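Long-range contact in FdhC (Acinetobacter nosocomialis, PDB 5KTC), which is a sugar N-acyltransferase of the GNAT superfamily, captured here with its products, coenzyme A and a dTDP-linked 3-(3-hydroxybutanoylamino)-3,6-dideoxy-D-galactose: residues A[58-70]-A[76-88]. Residues are numbered along the deposited sequence; the frame is centred on the assembly and turned at random.
Sequences ENNGEEYYFIIFR and PIGTVRLYDFHEN. With FUH ([[(2~{R},3~{S},5~{R})-5-[5-methyl-2,4-bis(oxidanylidene)pyrimidin-1-yl]-3-oxidanyl-oxolan-2-yl]methoxy-oxidanyl-phosphoryl] [(2~{R},3~{R},4~{S},5~{R},6~{R})-6-methyl-3,5-bis(oxidanyl)-4-[[(3~{R})-3-oxidanylbutanoyl]amino]oxan-2-yl] hydrogen phosphate), chain C.
Strands 63-70 and 76-86 run antiparallel, their axes 4.4 Å apart at closest approach, with Y64 facing L82 and F66 facing V80 in hydrogen-bonded pairs. At I68 the register slips in a classic beta bulge: its carbonyl O accepts from both I77 N (2.8 Å) and G78 N, the second bond longer and bent. On the face carrying Y65, R81 and Y83, the polar contacts gather toward the E63 end. The R81 chain runs extended to CD, which rests over one face of the Y65 ring, a CH-pi contact 4.0 Å from the centroid; the bend at chi3 (62°) then turns the guanidinium off that line, and NH1 gives E63 OE1 a nearly straight salt-bridge hydrogen bond of 2.9 Å, in the guanidinium plane but arriving above the carboxylate plane. E63 OE2 also pairs with R57 of helix 44-59, so the carboxylate ties that helix to the hairpin.

The two strands form a beta hairpin in the mixed sheet of the GNAT fold, between the outermost strand 11-15 and strand 91-99, and one face of it forms part of the nucleotide-sugar pocket. R81 NH2 reaches the diphosphate at FUH O10 (2.9 Å) and also lies over the centre of the Y83 ring, while S96 holds NE. Y65 OH donates to the thymine oxygen FUH O15 (2.6 Å), and a water links the same hydroxyl to T79 OG1, which S96 O also binds. Y83 OH bonds FUH O5, a sugar hydroxyl, at 2.8 Å.

The opposite face is apolar: F66 CE1 touches L82 CD1, and F4 meets the Y64 and F66 rings edge-to-face. Near the helix end, which G61 closes in a Schellman motif, F85 slides its ring under E62 O, its edge meeting G61 O (3.3 Å from CE2) and Y64 CD2. Two waters bridge E62 O to the D84 and F85 amides.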
ATOM      1  N   GLU A  58      -5.750  14.572  -4.478  1.00 21.96           N
ATOM      2  CA  GLU A  58      -5.972  14.266  -3.051  1.00 20.62           C
ATOM      3  C   GLU A  58      -7.016  15.250  -2.474  1.00 23.69           C
ATOM      4  O   GLU A  58      -7.950  14.829  -1.827  1.00 21.31           O
ATOM      5  CB  GLU A  58      -4.685  14.365  -2.264  1.00 18.49           C
ATOM      6  CG  GLU A  58      -4.780  13.881  -0.824  1.00 19.79           C
ATOM      7  CD  GLU A  58      -3.656  14.427   0.062  1.00 18.59           C
ATOM      8  OE1 GLU A  58      -3.940  15.289   0.920  1.00 20.97           O
ATOM      9  OE2 GLU A  58      -2.463  14.032  -0.065  1.00 16.33           O
ATOM     10  N   ASN A  59      -6.847  16.532  -2.775  1.00 26.17           N
ATOM     11  CA  ASN A  59      -7.788  17.581  -2.341  1.00 30.58           C
ATOM     12  C   ASN A  59      -9.216  17.274  -2.757  1.00 31.95           C
ATOM     13  O   ASN A  59     -10.149  17.620  -2.043  1.00 35.65           O
ATOM     14  CB  ASN A  59      -7.376  18.971  -2.865  1.00 33.58           C
ATOM     15  CG  ASN A  59      -6.074  19.490  -2.246  1.00 39.14           C
ATOM     16  OD1 ASN A  59      -5.390  20.352  -2.819  1.00 45.87           O
ATOM     17  ND2 ASN A  59      -5.715  18.960  -1.093  1.00 38.45           N
ATOM     18  N   ASN A  60      -9.382  16.611  -3.890  1.00 29.69           N
ATOM     19  CA  ASN A  60     -10.700  16.273  -4.374  1.00 33.05           C
ATOM     20  C   ASN A  60     -11.157  14.885  -4.042  1.00 26.97           C
ATOM     21  O   ASN A  60     -12.102  14.414  -4.657  1.00 28.70           O
ATOM     22  CB  ASN A  60     -10.776  16.475  -5.894  1.00 34.30           C
ATOM     23  CG  ASN A  60     -10.676  17.935  -6.284  1.00 40.97           C
ATOM     24  OD1 ASN A  60     -11.241  18.810  -5.610  1.00 43.18           O
ATOM     25  ND2 ASN A  60      -9.943  18.217  -7.363  1.00 42.90           N
ATOM     26  N   GLY A  61     -10.504  14.218  -3.099  1.00 22.10           N
ATOM     27  CA  GLY A  61     -10.934  12.865  -2.725  1.00 20.60           C
ATOM     28  C   GLY A  61     -10.691  11.757  -3.747  1.00 19.70           C
ATOM     29  O   GLY A  61     -11.341  10.732  -3.681  1.00 21.16           O
ATOM     30  N   GLU A  62      -9.776  11.968  -4.689  1.00 21.07           N
ATOM     31  CA  GLU A  62      -9.582  11.035  -5.801  1.00 20.49           C
ATOM     32  C   GLU A  62      -8.361  10.097  -5.666  1.00 18.70           C
ATOM     33  O   GLU A  62      -8.189   9.183  -6.490  1.00 17.66           O
ATOM     34  CB  GLU A  62      -9.485  11.820  -7.094  1.00 24.94           C
ATOM     35  CG  GLU A  62     -10.766  12.569  -7.452  1.00 31.35           C
ATOM     36  CD  GLU A  62     -10.566  13.647  -8.520  1.00 38.76           C
ATOM     37  OE1 GLU A  62      -9.410  13.938  -8.958  1.00 39.53           O
ATOM     38  OE2 GLU A  62     -11.600  14.223  -8.912  1.00 49.52           O
ATOM     39  N   GLU A  63      -7.507  10.339  -4.675  1.00 16.67           N
ATOM     40  CA  GLU A  63      -6.205   9.634  -4.598  1.00 16.37           C
ATOM     41  C   GLU A  63      -5.540   9.945  -3.290  1.00 15.66           C
ATOM     42  O   GLU A  63      -5.539  11.107  -2.884  1.00 16.70           O
ATOM     43  CB  GLU A  63      -5.266  10.067  -5.731  1.00 16.71           C
ATOM     44  CG  GLU A  63      -4.064   9.169  -5.962  1.00 16.20           C
ATOM     45  CD  GLU A  63      -3.414   9.348  -7.330  1.00 17.75           C
ATOM     46  OE1 GLU A  63      -2.175   9.307  -7.451  1.00 15.72           O
ATOM     47  OE2 GLU A  63      -4.163   9.435  -8.320  1.00 20.65           O
ATOM     48  N   TYR A  64      -4.965   8.920  -2.641  1.00 13.36           N
ATOM     49  CA  TYR A  64      -4.234   9.053  -1.411  1.00 13.04           C
ATOM     50  C   TYR A  64      -2.954   8.285  -1.494  1.00 12.19           C
ATOM     51  O   TYR A  64      -2.975   7.072  -1.740  1.00 11.95           O
ATOM     52  CB  TYR A  64      -5.079   8.536  -0.244  1.00 14.11           C
ATOM     53  CG  TYR A  64      -6.365   9.289  -0.112  1.00 15.46           C
ATOM     54  CD1 TYR A  64      -6.382  10.597   0.402  1.00 17.51           C
ATOM     55  CD2 TYR A  64      -7.559   8.770  -0.571  1.00 15.77           C
ATOM     56  CE1 TYR A  64      -7.574  11.318   0.463  1.00 18.92           C
ATOM     57  CE2 TYR A  64      -8.762   9.499  -0.480  1.00 18.70           C
ATOM     58  CZ  TYR A  64      -8.751  10.779   0.026  1.00 18.74           C
ATOM     59  OH  TYR A  64      -9.915  11.534   0.115  1.00 24.20           O
ATOM     60  N   TYR A  65      -1.851   8.977  -1.309  1.00 11.12           N
ATOM     61  CA  TYR A  65      -0.496   8.462  -1.529  1.00 10.64           C
ATOM     62  C   TYR A  65       0.278   8.675  -0.252  1.00 10.73           C
ATOM     63  O   TYR A  65       0.220   9.776   0.293  1.00 11.54           O
ATOM     64  CB  TYR A  65       0.141   9.276  -2.628  1.00 10.35           C
ATOM     65  CG  TYR A  65       1.428   8.855  -3.220  1.00 10.36           C
ATOM     66  CD1 TYR A  65       1.982   7.611  -3.019  1.00 10.58           C
ATOM     67  CD2 TYR A  65       2.099   9.730  -4.064  1.00 11.54           C
ATOM     68  CE1 TYR A  65       3.174   7.249  -3.646  1.00 10.82           C
ATOM     69  CE2 TYR A  65       3.289   9.381  -4.697  1.00 11.23           C
ATOM     70  CZ  TYR A  65       3.827   8.136  -4.488  1.00 11.19           C
ATOM     71  OH  TYR A  65       5.056   7.756  -5.110  1.00 11.60           O
ATOM     72  N   PHE A  66       0.927   7.628   0.249  1.00 10.61           N
ATOM     73  CA  PHE A  66       1.575   7.610   1.556  1.00 10.72           C
ATOM     74  C   PHE A  66       3.046   7.226   1.507  1.00 10.94           C
ATOM     75  O   PHE A  66       3.457   6.396   0.705  1.00 11.76           O
ATOM     76  CB  PHE A  66       0.881   6.612   2.508  1.00 10.61           C
ATOM     77  CG  PHE A  66      -0.591   6.884   2.717  1.00  9.90           C
ATOM     78  CD1 PHE A  66      -1.512   6.405   1.838  1.00 10.31           C
ATOM     79  CD2 PHE A  66      -1.027   7.565   3.823  1.00 10.53           C
ATOM     80  CE1 PHE A  66      -2.858   6.640   1.976  1.00 11.00           C
ATOM     81  CE2 PHE A  66      -2.364   7.837   4.006  1.00 10.01           C
ATOM     82  CZ  PHE A  66      -3.307   7.362   3.087  1.00 10.95           C
ATOM     83  N   ILE A  67       3.821   7.865   2.377  1.00 10.32           N
ATOM     84  CA  ILE A  67       5.133   7.366   2.751  1.00 10.34           C
ATOM     85  C   ILE A  67       4.911   6.370   3.912  1.00  9.88           C
ATOM     86  O   ILE A  67       4.092   6.649   4.784  1.00 11.06           O
ATOM     87  CB  ILE A  67       6.077   8.472   3.239  1.00 10.49           C
ATOM     88  CG1 ILE A  67       6.172   9.593   2.213  1.00 10.84           C
ATOM     89  CG2 ILE A  67       7.424   7.889   3.585  1.00  9.90           C
ATOM     90  CD1 ILE A  67       6.709   9.182   0.846  1.00 11.75           C
ATOM     91  N   ILE A  68       5.621   5.250   3.827  1.00  9.79           N
ATOM     92  CA  ILE A  68       5.651   4.238   4.844  1.00 10.69           C
ATOM     93  C   ILE A  68       6.892   4.520   5.691  1.00 11.26           C
ATOM     94  O   ILE A  68       7.994   4.664   5.128  1.00 11.21           O
ATOM     95  CB  ILE A  68       5.727   2.823   4.273  1.00 10.95           C
ATOM     96  CG1 ILE A  68       4.588   2.523   3.268  1.00 11.03           C
ATOM     97  CG2 ILE A  68       5.710   1.828   5.438  1.00 10.83           C
ATOM     98  CD1 ILE A  68       4.756   1.195   2.534  1.00 11.22           C
ATOM     99  N   PHE A  69       6.729   4.545   7.013  1.00 12.20           N
ATOM    100  CA  PHE A  69       7.812   4.853   7.965  1.00 13.18           C
ATOM    101  C   PHE A  69       8.003   3.689   8.910  1.00 14.28           C
ATOM    102  O   PHE A  69       7.041   3.028   9.214  1.00 13.76           O
ATOM    103  CB  PHE A  69       7.477   6.083   8.824  1.00 13.38           C
ATOM    104  CG  PHE A  69       7.750   7.381   8.147  1.00 12.82           C
ATOM    105  CD1 PHE A  69       6.749   8.005   7.344  1.00 13.14           C
ATOM    106  CD2 PHE A  69       9.008   7.995   8.304  1.00 12.60           C
ATOM    107  CE1 PHE A  69       7.028   9.221   6.712  1.00 12.99           C
ATOM    108  CE2 PHE A  69       9.270   9.190   7.659  1.00 13.41           C
ATOM    109  CZ  PHE A  69       8.281   9.799   6.868  1.00 12.34           C
ATOM    110  N   ARG A  70       9.240   3.464   9.350  1.00 16.00           N
ATOM    111  CA  ARG A  70       9.465   2.599  10.504  1.00 17.79           C
ATOM    112  C   ARG A  70       9.357   3.402  11.817  1.00 18.41           C
ATOM    113  O   ARG A  70       9.904   4.514  11.969  1.00 16.36           O
ATOM    114  CB  ARG A  70      10.672   1.710  10.359  1.00 18.96           C
ATOM    115  CG  ARG A  70      11.995   2.335  10.416  1.00 21.27           C
ATOM    116  CD  ARG A  70      13.060   1.317  10.143  1.00 22.84           C
ATOM    117  NE  ARG A  70      13.263   0.493  11.341  1.00 24.30           N
ATOM    118  CZ  ARG A  70      13.841  -0.693  11.357  1.00 24.46           C
ATOM    119  NH1 ARG A  70      14.204  -1.288  10.229  1.00 23.16           N
ATOM    120  NH2 ARG A  70      13.988  -1.328  12.524  1.00 26.64           N
ATOM    121  N   PRO A  76      12.013   6.773   6.730  1.00 15.05           N
ATOM    122  CA  PRO A  76      11.143   6.370   5.636  1.00 13.99           C
ATOM    123  C   PRO A  76      11.637   5.104   5.016  1.00 13.97           C
ATOM    124  O   PRO A  76      12.844   4.938   4.830  1.00 12.28           O
ATOM    125  CB  PRO A  76      11.235   7.546   4.685  1.00 14.93           C
ATOM    126  CG  PRO A  76      12.614   8.075   4.868  1.00 15.38           C
ATOM    127  CD  PRO A  76      12.862   7.924   6.340  1.00 15.84           C
ATOM    128  N   ILE A  77      10.719   4.151   4.799  1.00 12.92           N
ATOM    129  CA  ILE A  77      11.071   2.832   4.258  1.00 11.77           C
ATOM    130  C   ILE A  77      10.270   2.476   2.988  1.00 12.17           C
ATOM    131  O   ILE A  77      10.516   1.462   2.411  1.00 11.97           O
ATOM    132  CB  ILE A  77      10.882   1.736   5.305  1.00 11.80           C
ATOM    133  CG1 ILE A  77       9.425   1.727   5.871  1.00 11.57           C
ATOM    134  CG2 ILE A  77      11.863   1.939   6.487  1.00 12.61           C
ATOM    135  CD1 ILE A  77       9.147   0.450   6.654  1.00 12.73           C
ATOM    136  N   GLY A  78       9.345   3.333   2.538  1.00 12.05           N
ATOM    137  CA  GLY A  78       8.668   3.045   1.287  1.00 12.53           C
ATOM    138  C   GLY A  78       7.462   3.882   0.957  1.00 11.83           C
ATOM    139  O   GLY A  78       7.266   4.960   1.534  1.00 13.03           O
ATOM    140  N   THR A  79       6.667   3.375  -0.009  1.00 10.94           N
ATOM    141  CA  THR A  79       5.534   4.074  -0.499  1.00 10.58           C
ATOM    142  C   THR A  79       4.360   3.161  -0.664  1.00 10.11           C
ATOM    143  O   THR A  79       4.512   1.932  -0.838  1.00 10.39           O
ATOM    144  CB  THR A  79       5.783   4.746  -1.862  1.00 11.36           C
ATOM    145  OG1 THR A  79       6.134   3.767  -2.859  1.00 11.32           O
ATOM    146  CG2 THR A  79       6.843   5.748  -1.707  1.00 12.19           C
ATOM    147  N   VAL A  80       3.161   3.751  -0.666  1.00 10.18           N
ATOM    148  CA  VAL A  80       1.990   2.985  -1.114  1.00 10.20           C
ATOM    149  C   VAL A  80       0.900   3.935  -1.485  1.00  9.98           C
ATOM    150  O   VAL A  80       0.857   5.061  -0.953  1.00 11.03           O
ATOM    151  CB  VAL A  80       1.529   1.928  -0.056  1.00  9.61           C
ATOM    152  CG1 VAL A  80       0.902   2.616   1.163  1.00  9.49           C
ATOM    153  CG2 VAL A  80       0.585   0.898  -0.679  1.00  9.80           C
ATOM    154  N   ARG A  81       0.043   3.513  -2.382  1.00  9.18           N
ATOM    155  CA  ARG A  81      -1.005   4.447  -2.947  1.00 10.54           C
ATOM    156  C   ARG A  81      -2.333   3.787  -3.181  1.00 10.55           C
ATOM    157  O   ARG A  81      -2.385   2.655  -3.648  1.00 10.63           O
ATOM    158  CB  ARG A  81      -0.489   4.993  -4.271  1.00 11.06           C
ATOM    159  CG  ARG A  81      -1.219   6.174  -4.884  1.00 12.51           C
ATOM    160  CD  ARG A  81      -0.362   6.889  -5.956  1.00 14.37           C
ATOM    161  NE  ARG A  81      -0.069   5.995  -7.058  1.00 16.02           N
ATOM    162  CZ  ARG A  81      -0.505   5.997  -8.335  1.00 16.82           C
ATOM    163  NH1 ARG A  81      -1.265   6.941  -8.883  1.00 16.59           N
ATOM    164  NH2 ARG A  81      -0.102   4.998  -9.099  1.00 16.48           N
ATOM    165  N   LEU A  82      -3.411   4.537  -2.893  1.00 10.34           N
ATOM    166  CA  LEU A  82      -4.766   4.245  -3.260  1.00 10.74           C
ATOM    167  C   LEU A  82      -5.225   5.212  -4.320  1.00 11.85           C
ATOM    168  O   LEU A  82      -5.031   6.406  -4.191  1.00 13.32           O
ATOM    169  CB  LEU A  82      -5.739   4.386  -2.105  1.00 11.71           C
ATOM    170  CG  LEU A  82      -5.583   3.324  -1.025  1.00 11.15           C
ATOM    171  CD1 LEU A  82      -4.278   3.498  -0.257  1.00 12.11           C
ATOM    172  CD2 LEU A  82      -6.765   3.441  -0.127  1.00 11.70           C
ATOM    173  N   TYR A  83      -5.779   4.686  -5.400  1.00 13.49           N
ATOM    174  CA  TYR A  83      -6.018   5.503  -6.604  1.00 14.42           C
ATOM    175  C   TYR A  83      -7.107   4.833  -7.488  1.00 14.01           C
ATOM    176  O   TYR A  83      -7.521   3.668  -7.281  1.00 13.78           O
ATOM    177  CB  TYR A  83      -4.640   5.725  -7.339  1.00 14.16           C
ATOM    178  CG  TYR A  83      -4.015   4.482  -7.980  1.00 13.73           C
ATOM    179  CD1 TYR A  83      -3.392   3.518  -7.224  1.00 12.95           C
ATOM    180  CD2 TYR A  83      -4.025   4.289  -9.408  1.00 12.65           C
ATOM    181  CE1 TYR A  83      -2.816   2.402  -7.820  1.00 14.18           C
ATOM    182  CE2 TYR A  83      -3.421   3.193 -10.010  1.00 12.70           C
ATOM    183  CZ  TYR A  83      -2.836   2.220  -9.226  1.00 12.86           C
ATOM    184  OH  TYR A  83      -2.191   1.128  -9.772  1.00 12.67           O
ATOM    185  N   ASP A  84      -7.600   5.602  -8.465  1.00 14.41           N
ATOM    186  CA  ASP A  84      -8.458   5.112  -9.527  1.00 13.49           C
ATOM    187  C   ASP A  84      -9.733   4.489  -8.994  1.00 13.64           C
ATOM    188  O   ASP A  84      -9.930   3.267  -9.059  1.00 14.41           O
ATOM    189  CB  ASP A  84      -7.680   4.110 -10.391  1.00 14.12           C
ATOM    190  CG  ASP A  84      -8.375   3.778 -11.726  1.00 14.05           C
ATOM    191  OD1 ASP A  84      -9.319   4.500 -12.108  1.00 17.39           O
ATOM    192  OD2 ASP A  84      -7.893   2.824 -12.392  1.00 12.91           O
ATOM    193  N   PHE A  85     -10.544   5.361  -8.405  1.00 16.36           N
ATOM    194  CA  PHE A  85     -11.779   5.016  -7.699  1.00 17.31           C
ATOM    195  C   PHE A  85     -12.989   4.897  -8.639  1.00 19.98           C
ATOM    196  O   PHE A  85     -13.160   5.751  -9.496  1.00 22.54           O
ATOM    197  CB  PHE A  85     -12.068   6.126  -6.695  1.00 18.60           C
ATOM    198  CG  PHE A  85     -10.962   6.356  -5.650  1.00 17.65           C
ATOM    199  CD1 PHE A  85      -9.957   5.438  -5.417  1.00 19.33           C
ATOM    200  CD2 PHE A  85     -10.987   7.472  -4.888  1.00 17.64           C
ATOM    201  CE1 PHE A  85      -8.995   5.656  -4.423  1.00 19.50           C
ATOM    202  CE2 PHE A  85     -10.048   7.724  -3.892  1.00 18.60           C
ATOM    203  CZ  PHE A  85      -9.030   6.818  -3.673  1.00 18.16           C
ATOM    204  N   HIS A  86     -13.826   3.887  -8.466  1.00 20.09           N
ATOM    205  CA  HIS A  86     -15.026   3.653  -9.313  1.00 23.27           C
ATOM    206  C   HIS A  86     -16.257   3.206  -8.488  1.00 27.16           C
ATOM    207  O   HIS A  86     -16.145   3.083  -7.259  1.00 24.06           O
ATOM    208  CB  HIS A  86     -14.712   2.627 -10.421  1.00 23.07           C
ATOM    209  CG  HIS A  86     -13.723   3.131 -11.402  1.00 22.11           C
ATOM    210  ND1 HIS A  86     -14.093   3.730 -12.579  1.00 21.82           N
ATOM    211  CD2 HIS A  86     -12.375   3.228 -11.341  1.00 21.53           C
ATOM    212  CE1 HIS A  86     -13.010   4.113 -13.239  1.00 22.25           C
ATOM    213  NE2 HIS A  86     -11.960   3.843 -12.495  1.00 21.64           N
ATOM    214  N   GLU A  87     -17.408   2.944  -9.164  1.00 29.87           N
ATOM    215  CA  GLU A  87     -18.708   2.643  -8.504  1.00 30.91           C
ATOM    216  C   GLU A  87     -19.468   1.393  -8.990  1.00 33.75           C
ATOM    217  O   GLU A  87     -19.165   0.788 -10.055  1.00 30.61           O
ATOM    218  CB  GLU A  87     -19.617   3.839  -8.650  1.00 35.29           C
ATOM    219  CG  GLU A  87     -18.896   5.163  -8.499  1.00 39.80           C
ATOM    220  CD  GLU A  87     -19.657   6.129  -7.657  1.00 45.62           C
ATOM    221  OE1 GLU A  87     -20.324   7.018  -8.232  1.00 56.95           O
ATOM    222  OE2 GLU A  87     -19.591   5.981  -6.411  1.00 58.57           O
ATOM    223  N   ASN A  88     -20.421   0.958  -8.167  1.00 31.55           N
ATOM    224  CA  ASN A  88     -21.281  -0.169  -8.528  1.00 35.79           C
ATOM    225  C   ASN A  88     -20.540  -1.499  -8.888  1.00 38.18           C
ATOM    226  O   ASN A  88     -20.743  -2.021  -9.976  1.00 43.81           O
ATOM    227  CB  ASN A  88     -22.187   0.262  -9.688  1.00 37.86           C
ATOM    228  CG  ASN A  88     -22.968   1.490  -9.345  1.00 40.95           C
ATOM    229  OD1 ASN A  88     -23.979   1.407  -8.667  1.00 49.65           O
ATOM    230  ND2 ASN A  88     -22.451   2.645  -9.720  1.00 43.60           N
TER
HETATM  231  O1  FUH C 202       1.982  -1.996  -6.666  1.00 12.43           O
HETATM  232  C1  FUH C 202       1.163  -2.621  -7.331  1.00 13.14           C
HETATM  233  C2  FUH C 202       0.115  -3.491  -6.720  1.00 12.66           C
HETATM  234  C3  FUH C 202       0.497  -3.975  -5.346  1.00 13.48           C
HETATM  235  O2  FUH C 202       1.206  -5.238  -5.407  1.00 13.17           O
HETATM  236  C4  FUH C 202      -0.732  -4.228  -4.509  1.00 13.75           C
HETATM  237  N1  FUH C 202       1.120  -2.536  -8.720  1.00 13.50           N
HETATM  238  C5  FUH C 202       1.857  -1.474  -9.415  1.00 13.92           C
HETATM  239  C6  FUH C 202       2.618  -2.027 -10.635  1.00 15.28           C
HETATM  240  O3  FUH C 202       1.705  -2.645 -11.436  1.00 18.96           O
HETATM  241  C7  FUH C 202       3.233  -0.955 -11.505  1.00 15.92           C
HETATM  242  C8  FUH C 202       3.746  -1.455 -12.876  1.00 17.19           C
HETATM  243  O4  FUH C 202       2.272   0.078 -11.785  1.00 15.76           O
HETATM  244  C9  FUH C 202       0.884  -0.400  -9.867  1.00 13.56           C
HETATM  245  O5  FUH C 202       0.298   0.296  -8.757  1.00 13.47           O
HETATM  246  C10 FUH C 202       1.602   0.633 -10.639  1.00 14.50           C
HETATM  247  O6  FUH C 202       2.547   1.231  -9.766  1.00 13.15           O
HETATM  248  P1  FUH C 202       3.294   2.563 -10.131  1.00 12.94           P
HETATM  249  O7  FUH C 202       4.464   2.337 -11.015  1.00 12.74           O
HETATM  250  O8  FUH C 202       3.724   3.115  -8.772  1.00 13.19           O
HETATM  251  O9  FUH C 202       2.273   3.682 -10.616  1.00 15.52           O
HETATM  252  P2  FUH C 202       1.621   3.989 -12.045  1.00 14.82           P
HETATM  253  O10 FUH C 202       0.151   4.104 -11.833  1.00 15.82           O
HETATM  254  O11 FUH C 202       2.035   2.853 -12.970  1.00 16.61           O
HETATM  255  O12 FUH C 202       2.311   5.370 -12.334  1.00 15.70           O
HETATM  256  C11 FUH C 202       1.698   6.298 -13.234  1.00 17.17           C
HETATM  257  C12 FUH C 202       2.788   7.135 -13.855  1.00 17.01           C
HETATM  258  C13 FUH C 202       3.996   6.314 -14.355  1.00 19.62           C
HETATM  259  O13 FUH C 202       4.580   6.885 -15.540  1.00 19.23           O
HETATM  260  C14 FUH C 202       5.046   6.460 -13.263  1.00 17.73           C
HETATM  261  C15 FUH C 202       4.729   7.838 -12.736  1.00 17.28           C
HETATM  262  O14 FUH C 202       3.304   8.055 -12.888  1.00 16.92           O
HETATM  263  N2  FUH C 202       4.942   8.059 -11.289  1.00 17.84           N
HETATM  264  C16 FUH C 202       4.197   7.397 -10.360  1.00 18.06           C
HETATM  265  C17 FUH C 202       4.369   7.670  -9.001  1.00 18.27           C
HETATM  266  C18 FUH C 202       3.554   6.973  -7.933  1.00 18.23           C
HETATM  267  C19 FUH C 202       5.368   8.628  -8.649  1.00 17.14           C
HETATM  268  O15 FUH C 202       5.525   8.949  -7.400  1.00 15.24           O
HETATM  269  N3  FUH C 202       6.087   9.264  -9.584  1.00 15.91           N
HETATM  270  C20 FUH C 202       5.837   9.006 -10.873  1.00 17.78           C
HETATM  271  O16 FUH C 202       6.567   9.617 -11.789  1.00 17.96           O
HETATM  272  O   HOH W   1      -6.687   8.319  -8.597  1.00 17.50           O
HETATM  273  O   HOH W   2     -10.123   8.196  -8.337  1.00 21.54           O
HETATM  274  O   HOH W   3       6.349   5.198  -5.398  1.00 12.20           O